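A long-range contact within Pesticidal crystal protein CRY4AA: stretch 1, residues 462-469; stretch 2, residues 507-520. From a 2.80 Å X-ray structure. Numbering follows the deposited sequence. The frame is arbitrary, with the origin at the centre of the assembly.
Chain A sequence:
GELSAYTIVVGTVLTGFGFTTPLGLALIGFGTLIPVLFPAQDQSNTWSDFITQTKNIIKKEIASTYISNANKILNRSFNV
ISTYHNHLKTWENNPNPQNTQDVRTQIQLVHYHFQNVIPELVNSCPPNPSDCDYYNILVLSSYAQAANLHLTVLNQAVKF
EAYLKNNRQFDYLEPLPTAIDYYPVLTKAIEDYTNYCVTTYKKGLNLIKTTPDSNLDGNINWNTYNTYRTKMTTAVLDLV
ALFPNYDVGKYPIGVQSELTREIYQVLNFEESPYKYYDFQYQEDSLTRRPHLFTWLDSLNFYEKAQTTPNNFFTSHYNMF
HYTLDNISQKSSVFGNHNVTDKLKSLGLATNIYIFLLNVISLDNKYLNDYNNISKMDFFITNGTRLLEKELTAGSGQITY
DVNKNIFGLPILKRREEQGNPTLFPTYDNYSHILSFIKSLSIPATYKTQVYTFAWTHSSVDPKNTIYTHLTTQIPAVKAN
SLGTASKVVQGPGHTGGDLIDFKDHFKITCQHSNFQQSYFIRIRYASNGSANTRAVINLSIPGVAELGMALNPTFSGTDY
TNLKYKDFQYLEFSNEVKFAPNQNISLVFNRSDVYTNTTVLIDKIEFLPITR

Stretch 1, residues 462-469: PKNTIYTH
Stretch 2, residues 507-520: KITCQHSNFQQSYF

Residues 462-469 run as an irregular segment alongside residues 507-520, and the two bury 678 Å² between them, both sides summed. The CA pairs fix a register that climbs in the same direction on both stretches: Asn 464 with Cys 510 at 4.8 Å, Thr 465 with Gln 511 at 4.8 Å, Ile 466 with His 512 at 5.0 Å. The CA of Tyr 467 then lies 5.7 Å from that of Ser 513, and the CA of Thr 468 6.2 Å from that of Gln 517, so the spacing widens. Lys 507 onward is extended strand, continuing from earlier in the chain; a loop or turn follows, and strand resumes at Gln 517.

Thr 468 has the most area covered, 108 Å². Its CA-to-CB bond points sideways from a backbone at phi/psi -110/-13, and the p rotamer (chi1 64°) places CG2, which sits 3.1 Å from Tyr 519 OH, 3.6 Å from His 512 NE2 and 4.1 Å from Phe 515 CB. Its carbonyl is anchored separately: Gln 517 NE2 donates to Thr 468 O at 2.8 Å with an angle of 152°, reached through an off-well chi1 of -100° and an m chi2. Within stretch 2, Tyr 519 OH and His 512 NE2 are hydrogen-bonded at 2.5 Å, either being a possible donor. Tyr 519 OH also lies 3.0 Å from Tyr 467 O, which approaches the ring edge near its plane.

Ile 466, with 96 Å² covered, forms the single backbone bridge, to His 512. With phi/psi -112/119 it is extended, and its N donates to Gln 511 O at 3.2 Å and 145°. Its O receives Ser 513 OG at 2.6 Å, with Ser 513 at chi1 m and CA-to-CB toward stretch 1; a weak bond from Ser 513 N to the same Ile 466 O spans 3.3 Å at 127°. The CA-to-CB bond of Ile 466 points sideways, and chi1 is m and chi2 t. Its CD1 packs 3.5 Å from Cys 510 CB and its CG2 3.7 Å from Tyr 519 CE2, so the two methyls touch residues from both strand segments.

Gln 511 contributes 78 Å² in a t, t conformation. Its OE1 approaches Lys 463 CD at 3.2 Å. Its backbone works at both ends: N makes a weak bond to Lys 463 O (3.3 Å, 129°), while O, besides accepting from Ile 466 N, meets Thr 465 CA at 3.0 Å in a CA-H...O contact of 160°. Preceding this, Asn 464 takes phi/psi 47/39, with its CA-to-CB bond toward stretch 2 and chi1 m, its ND2 donating to Thr 509 O at 2.6 Å, although crowding in the model makes the placement of ND2 less certain.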

# COMPACT_ATOMS: atom_id res chain seq x y z
N PRO A 462 3.17 0.12 14.95
CA PRO A 462 2.62 1.10 15.89
C PRO A 462 3.69 1.66 16.81
O PRO A 462 3.48 2.66 17.50
CB PRO A 462 1.60 0.28 16.69
CG PRO A 462 1.33 -0.91 15.85
CD PRO A 462 2.66 -1.23 15.26
N LYS A 463 4.85 1.02 16.80
CA LYS A 463 5.94 1.44 17.67
C LYS A 463 7.13 2.07 16.95
O LYS A 463 8.12 2.42 17.58
CB LYS A 463 6.40 0.23 18.51
CG LYS A 463 5.31 -0.34 19.43
CD LYS A 463 5.09 0.55 20.64
CE LYS A 463 3.80 0.24 21.40
NZ LYS A 463 2.59 0.72 20.66
N ASN A 464 7.03 2.21 15.64
CA ASN A 464 8.12 2.80 14.85
C ASN A 464 9.46 2.19 15.23
O ASN A 464 10.47 2.90 15.27
CB ASN A 464 8.20 4.32 15.07
CG ASN A 464 7.18 5.08 14.27
OD1 ASN A 464 6.87 4.73 13.14
ND2 ASN A 464 6.65 6.16 14.85
N THR A 465 9.50 0.89 15.49
CA THR A 465 10.76 0.32 15.91
C THR A 465 11.91 0.49 14.92
O THR A 465 11.74 0.49 13.70
CB THR A 465 10.64 -1.18 16.27
OG1 THR A 465 10.63 -1.96 15.08
CG2 THR A 465 9.35 -1.42 17.05
N ILE A 466 13.10 0.65 15.50
CA ILE A 466 14.32 0.81 14.74
C ILE A 466 15.10 -0.45 15.03
O ILE A 466 15.42 -0.74 16.18
CB ILE A 466 15.08 2.07 15.22
CG1 ILE A 466 14.23 3.31 14.89
CG2 ILE A 466 16.45 2.14 14.57
CD1 ILE A 466 14.79 4.63 15.34
N TYR A 467 15.39 -1.22 13.98
CA TYR A 467 16.12 -2.45 14.15
C TYR A 467 17.62 -2.21 14.08
O TYR A 467 18.07 -1.16 13.62
CB TYR A 467 15.69 -3.48 13.10
CG TYR A 467 14.21 -3.79 13.16
CD1 TYR A 467 13.30 -3.12 12.33
CD2 TYR A 467 13.71 -4.73 14.06
CE1 TYR A 467 11.94 -3.38 12.41
CE2 TYR A 467 12.35 -4.99 14.16
CZ TYR A 467 11.47 -4.32 13.33
OH TYR A 467 10.12 -4.59 13.42
N THR A 468 18.39 -3.19 14.54
CA THR A 468 19.85 -3.08 14.57
C THR A 468 20.60 -3.95 13.58
O THR A 468 21.79 -3.77 13.39
CB THR A 468 20.37 -3.46 15.96
OG1 THR A 468 20.07 -4.83 16.22
CG2 THR A 468 19.73 -2.60 17.04
N HIS A 469 19.91 -4.91 12.97
CA HIS A 469 20.54 -5.84 12.04
C HIS A 469 20.20 -5.62 10.58
O HIS A 469 20.38 -6.52 9.75
CB HIS A 469 20.17 -7.28 12.41
CG HIS A 469 18.74 -7.62 12.16
ND1 HIS A 469 17.69 -6.96 12.77
CD2 HIS A 469 18.17 -8.53 11.33
CE1 HIS A 469 16.55 -7.45 12.33
NE2 HIS A 469 16.81 -8.41 11.46
N LYS A 507 7.62 16.06 13.92
CA LYS A 507 8.29 15.07 14.77
C LYS A 507 7.72 13.67 14.73
O LYS A 507 6.51 13.46 14.87
CB LYS A 507 8.31 15.55 16.21
CG LYS A 507 8.94 14.56 17.19
CD LYS A 507 7.88 13.80 17.97
CE LYS A 507 7.11 14.72 18.88
NZ LYS A 507 5.85 14.08 19.32
N ILE A 508 8.59 12.70 14.53
CA ILE A 508 8.17 11.31 14.51
C ILE A 508 8.85 10.69 15.74
O ILE A 508 10.01 11.02 16.05
CB ILE A 508 8.60 10.63 13.18
CG1 ILE A 508 9.14 9.23 13.43
CG2 ILE A 508 9.63 11.46 12.47
CD1 ILE A 508 8.09 8.22 13.73
N THR A 509 8.12 9.84 16.45
CA THR A 509 8.64 9.18 17.65
C THR A 509 8.96 7.71 17.36
O THR A 509 8.14 6.99 16.80
CB THR A 509 7.62 9.24 18.79
OG1 THR A 509 7.18 10.59 18.95
CG2 THR A 509 8.24 8.76 20.09
N CYS A 510 10.15 7.27 17.75
CA CYS A 510 10.57 5.89 17.50
C CYS A 510 10.95 5.16 18.78
O CYS A 510 11.39 5.78 19.75
CB CYS A 510 11.76 5.85 16.55
SG CYS A 510 11.50 6.76 15.03
N GLN A 511 10.79 3.85 18.76
CA GLN A 511 11.13 3.02 19.90
C GLN A 511 12.25 2.11 19.42
O GLN A 511 12.08 1.37 18.45
CB GLN A 511 9.92 2.19 20.33
CG GLN A 511 10.10 1.47 21.66
CD GLN A 511 8.84 0.71 22.09
OE1 GLN A 511 7.76 1.29 22.21
NE2 GLN A 511 8.99 -0.59 22.32
N HIS A 512 13.41 2.17 20.07
CA HIS A 512 14.53 1.36 19.66
C HIS A 512 14.34 -0.10 20.06
O HIS A 512 13.50 -0.41 20.91
CB HIS A 512 15.83 1.88 20.27
CG HIS A 512 17.07 1.36 19.61
ND1 HIS A 512 18.17 0.93 20.31
CD2 HIS A 512 17.37 1.18 18.30
CE1 HIS A 512 19.10 0.51 19.46
NE2 HIS A 512 18.63 0.66 18.24
N SER A 513 15.10 -0.99 19.43
CA SER A 513 15.04 -2.42 19.75
C SER A 513 15.65 -2.67 21.12
O SER A 513 16.15 -1.74 21.76
CB SER A 513 15.81 -3.22 18.71
OG SER A 513 15.30 -2.97 17.42
N ASN A 514 15.61 -3.91 21.57
CA ASN A 514 16.15 -4.24 22.88
C ASN A 514 17.65 -4.51 22.81
O ASN A 514 18.16 -5.46 23.40
CB ASN A 514 15.41 -5.44 23.47
CG ASN A 514 15.88 -5.79 24.86
OD1 ASN A 514 16.11 -4.91 25.68
ND2 ASN A 514 16.00 -7.08 25.13
N PHE A 515 18.35 -3.66 22.07
CA PHE A 515 19.80 -3.77 21.92
C PHE A 515 20.47 -2.40 21.89
O PHE A 515 19.82 -1.38 22.07
CB PHE A 515 20.16 -4.54 20.64
CG PHE A 515 19.53 -5.89 20.55
CD1 PHE A 515 18.22 -6.03 20.11
CD2 PHE A 515 20.23 -7.02 20.94
CE1 PHE A 515 17.61 -7.28 20.05
CE2 PHE A 515 19.63 -8.28 20.89
CZ PHE A 515 18.32 -8.41 20.45
N GLN A 516 21.77 -2.40 21.67
CA GLN A 516 22.54 -1.17 21.60
C GLN A 516 23.09 -1.04 20.19
O GLN A 516 23.59 -2.00 19.63
CB GLN A 516 23.68 -1.21 22.59
CG GLN A 516 24.62 -0.05 22.47
CD GLN A 516 25.08 0.42 23.82
OE1 GLN A 516 24.27 0.91 24.62
NE2 GLN A 516 26.37 0.27 24.09
N GLN A 517 23.00 0.15 19.61
CA GLN A 517 23.49 0.35 18.26
C GLN A 517 23.81 1.80 17.91
O GLN A 517 23.30 2.74 18.55
CB GLN A 517 22.47 -0.16 17.24
CG GLN A 517 22.78 -1.52 16.69
CD GLN A 517 23.97 -1.53 15.74
OE1 GLN A 517 24.99 -0.88 15.99
NE2 GLN A 517 23.84 -2.28 14.66
N SER A 518 24.65 1.96 16.89
CA SER A 518 25.01 3.26 16.37
C SER A 518 24.45 3.28 14.96
O SER A 518 24.35 2.24 14.32
CB SER A 518 26.53 3.45 16.35
OG SER A 518 26.99 4.02 17.56
N TYR A 519 24.07 4.45 14.47
CA TYR A 519 23.51 4.54 13.14
C TYR A 519 23.92 5.80 12.42
O TYR A 519 24.71 6.60 12.91
CB TYR A 519 21.97 4.56 13.19
CG TYR A 519 21.31 3.42 13.90
CD1 TYR A 519 21.31 3.35 15.30
CD2 TYR A 519 20.66 2.41 13.19
CE1 TYR A 519 20.68 2.29 15.98
CE2 TYR A 519 20.04 1.35 13.85
CZ TYR A 519 20.05 1.29 15.24
OH TYR A 519 19.45 0.24 15.88
N PHE A 520 23.36 5.93 11.23
CA PHE A 520 23.50 7.11 10.40
C PHE A 520 22.04 7.23 9.99
O PHE A 520 21.43 6.24 9.60
CB PHE A 520 24.38 6.86 9.16
CG PHE A 520 25.86 7.00 9.43
CD1 PHE A 520 26.75 6.01 9.02
CD2 PHE A 520 26.34 8.08 10.17
CE1 PHE A 520 28.10 6.10 9.35
CE2 PHE A 520 27.70 8.17 10.51
CZ PHE A 520 28.58 7.17 10.09